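Local atomic coordinates of MNMC2 (Aquifex aeolicus, PDB entry 3VYW), a protein that transfers a methyl group from S-adenosylmethionine to the modified wobble uridine of bacterial tRNA, working without the oxidase domain to which such enzymes are usually fused. Residues 101-106 with 188-193. Numbering follows the deposited sequence.
Sequences LDVGFG and DAVFHD. With SAM (S-adenosylmethionine), chain E.
Val103 sits against the imidazole of His192, its CG1 over the middle of one ring face, 4.0 Å from the centroid and nearly straight above it, a clear CH-pi contact. With CG1 anti to the backbone N (chi1 170°), the second branch is left beside that N, where Val103 CG2 meets His192 ND1 and, at 4.3 Å, Val190 CG1. On the other face of the sheet, Asp102 lays OD1 at the edge of the Phe191 ring, in its plane and 3.3 Å from Phe191 CB, with carboxylate and ring nearly perpendicular.

The backbones run parallel, 7° apart. Leu101 N donates to Ala189 O and Leu101 O accepts from Phe191 N; two residues on, Val103 N donates to Phe191 O. The last bond, Asp193 N to Val103 O at 3.1 Å, is more bent (145° at the hydrogen), as both chains leave the sheet. Here the ligand takes over: the amino N of S-adenosylmethionine donates to Gly104 O at 2.8 Å and to Asp193 OD2 at 3.0 Å, so the loop after each strand supplies one acceptor, and the carboxylate would be expected to favour a charged ammonium. Gly106, with no side chain, brings its CA within 3.3 Å of the ligand CA.

Further out, Ser131 OG holds Asp102 OD2, Leu203 O takes a hydrogen bond from His192 NE2, and Ile212 of helix 206-213 packs on Val103 and Val190. Neighbouring parallel central strands, the first ending in a glycine-rich loop (GFG) at the cofactor, are characteristic of the Rossmann-like methyltransferase fold; here Asp193 adds an acidic group at the methionine end.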
loop_
_atom_site.group_PDB
_atom_site.type_symbol
_atom_site.label_atom_id
_atom_site.label_comp_id
_atom_site.label_asym_id
_atom_site.label_seq_id
_atom_site.Cartn_x
_atom_site.Cartn_y
_atom_site.Cartn_z
ATOM N N LEU A 101 6.637 4.751 8.627
ATOM C CA LEU A 101 6.741 3.409 8.132
ATOM C C LEU A 101 6.267 3.454 6.708
ATOM O O LEU A 101 5.173 3.790 6.449
ATOM C CB LEU A 101 5.835 2.516 8.951
ATOM C CG LEU A 101 6.291 1.147 9.359
ATOM C CD1 LEU A 101 5.244 0.094 9.160
ATOM C CD2 LEU A 101 7.520 0.803 8.599
ATOM N N ASP A 102 7.126 3.140 5.764
ATOM C CA ASP A 102 6.764 3.264 4.373
ATOM C C ASP A 102 6.624 1.936 3.704
ATOM O O ASP A 102 7.565 1.241 3.563
ATOM C CB ASP A 102 7.830 4.062 3.667
ATOM C CG ASP A 102 7.398 4.549 2.351
ATOM O OD1 ASP A 102 6.259 4.961 2.250
ATOM O OD2 ASP A 102 8.175 4.535 1.402
ATOM N N VAL A 103 5.436 1.607 3.249
ATOM C CA VAL A 103 5.201 0.336 2.612
ATOM C C VAL A 103 5.303 0.467 1.107
ATOM O O VAL A 103 4.408 0.908 0.478
ATOM C CB VAL A 103 3.804 -0.155 2.965
ATOM C CG1 VAL A 103 3.435 -1.336 2.151
ATOM C CG2 VAL A 103 3.678 -0.485 4.411
ATOM N N GLY A 104 6.433 0.080 0.553
ATOM C CA GLY A 104 6.724 0.212 -0.855
ATOM C C GLY A 104 7.499 1.447 -1.201
ATOM O O GLY A 104 6.944 2.470 -1.396
ATOM N N PHE A 105 8.799 1.348 -1.305
ATOM C CA PHE A 105 9.577 2.525 -1.547
ATOM C C PHE A 105 9.237 3.183 -2.858
ATOM O O PHE A 105 9.166 4.372 -2.945
ATOM C CB PHE A 105 11.051 2.218 -1.510
ATOM C CG PHE A 105 11.885 3.390 -1.808
ATOM C CD1 PHE A 105 12.118 4.316 -0.859
ATOM C CD2 PHE A 105 12.362 3.593 -3.054
ATOM C CE1 PHE A 105 12.851 5.412 -1.129
ATOM C CE2 PHE A 105 13.096 4.689 -3.337
ATOM C CZ PHE A 105 13.347 5.595 -2.368
ATOM N N GLY A 106 9.033 2.384 -3.880
ATOM C CA GLY A 106 8.688 2.872 -5.185
ATOM C C GLY A 106 9.707 3.781 -5.798
ATOM O O GLY A 106 10.830 3.438 -5.903
ATOM N N ASP A 188 4.676 7.249 13.557
ATOM C CA ASP A 188 3.696 8.304 13.452
ATOM C C ASP A 188 2.787 8.214 12.253
ATOM O O ASP A 188 1.655 8.571 12.328
ATOM C CB ASP A 188 4.360 9.654 13.540
ATOM C CG ASP A 188 4.909 9.897 14.870
ATOM O OD1 ASP A 188 4.127 9.972 15.806
ATOM O OD2 ASP A 188 6.122 9.990 15.009
ATOM N N ALA A 189 3.337 7.803 11.129
ATOM C CA ALA A 189 2.609 7.626 9.916
ATOM C C ALA A 189 3.011 6.339 9.292
ATOM O O ALA A 189 4.154 6.020 9.278
ATOM C CB ALA A 189 2.923 8.743 8.974
ATOM N N VAL A 190 2.061 5.606 8.751
ATOM C CA VAL A 190 2.362 4.512 7.876
ATOM C C VAL A 190 1.859 4.895 6.526
ATOM O O VAL A 190 0.728 5.171 6.382
ATOM C CB VAL A 190 1.606 3.268 8.263
ATOM C CG1 VAL A 190 1.908 2.142 7.303
ATOM C CG2 VAL A 190 1.894 2.898 9.684
ATOM N N PHE A 191 2.722 4.929 5.540
ATOM C CA PHE A 191 2.289 5.232 4.210
ATOM C C PHE A 191 2.159 3.920 3.523
ATOM O O PHE A 191 3.120 3.335 3.181
ATOM C CB PHE A 191 3.356 6.012 3.479
ATOM C CG PHE A 191 3.502 7.417 3.919
ATOM C CD1 PHE A 191 4.652 8.097 3.638
ATOM C CD2 PHE A 191 2.516 8.055 4.601
ATOM C CE1 PHE A 191 4.810 9.380 4.034
ATOM C CE2 PHE A 191 2.663 9.341 4.987
ATOM C CZ PHE A 191 3.810 10.004 4.710
ATOM N N HIS A 192 0.959 3.448 3.326
ATOM C CA HIS A 192 0.802 2.148 2.811
ATOM C C HIS A 192 0.521 2.188 1.373
ATOM O O HIS A 192 -0.597 2.296 0.971
ATOM C CB HIS A 192 -0.343 1.522 3.541
ATOM C CG HIS A 192 -0.366 0.045 3.461
ATOM N ND1 HIS A 192 -0.203 -0.708 4.495
ATOM C CD2 HIS A 192 -0.541 -0.785 2.410
ATOM C CE1 HIS A 192 -0.257 -1.961 4.142
ATOM N NE2 HIS A 192 -0.479 -2.085 2.882
ATOM N N ASP A 193 1.546 2.048 0.572
ATOM C CA ASP A 193 1.427 2.309 -0.831
ATOM C C ASP A 193 1.910 1.175 -1.669
ATOM O O ASP A 193 2.928 1.249 -2.278
ATOM C CB ASP A 193 2.228 3.533 -1.170
ATOM C CG ASP A 193 1.819 4.140 -2.440
ATOM O OD1 ASP A 193 0.773 3.792 -2.940
ATOM O OD2 ASP A 193 2.543 4.963 -2.954
HETATM N N SAM E . 5.465 4.424 -2.838
HETATM C CA SAM E . 6.033 4.534 -4.129
HETATM C C SAM E . 6.261 5.985 -4.302
HETATM O O SAM E . 6.911 6.446 -5.207
HETATM O OXT SAM E . 5.815 6.722 -3.473
HETATM C CB SAM E . 5.066 3.824 -5.050
HETATM C CG SAM E . 5.320 2.321 -4.888
HETATM S SD SAM E . 4.385 1.289 -5.759
HETATM C CE SAM E . 2.826 1.724 -5.578
HETATM C "C5'" SAM E . 4.488 -0.259 -5.174
HETATM C "C4'" SAM E . 5.860 -0.712 -4.656
HETATM O "O4'" SAM E . 5.694 -1.800 -3.768
HETATM C "C3'" SAM E . 6.796 -1.231 -5.726
HETATM O "O3'" SAM E . 8.104 -0.762 -5.484
HETATM C "C2'" SAM E . 6.790 -2.722 -5.529
HETATM O "O2'" SAM E . 8.010 -3.279 -5.934
HETATM C "C1'" SAM E . 6.611 -2.836 -4.053
HETATM N N9 SAM E . 6.158 -4.163 -3.581
HETATM C C8 SAM E . 5.178 -4.899 -4.048
HETATM N N7 SAM E . 5.038 -6.023 -3.374
HETATM C C5 SAM E . 5.945 -6.034 -2.444
HETATM C C6 SAM E . 6.347 -6.938 -1.376
HETATM N N6 SAM E . 5.741 -8.093 -1.162
HETATM N N1 SAM E . 7.344 -6.580 -0.619
HETATM C C2 SAM E . 7.962 -5.449 -0.789
HETATM N N3 SAM E . 7.660 -4.606 -1.729
HETATM C C4 SAM E . 6.681 -4.822 -2.584
#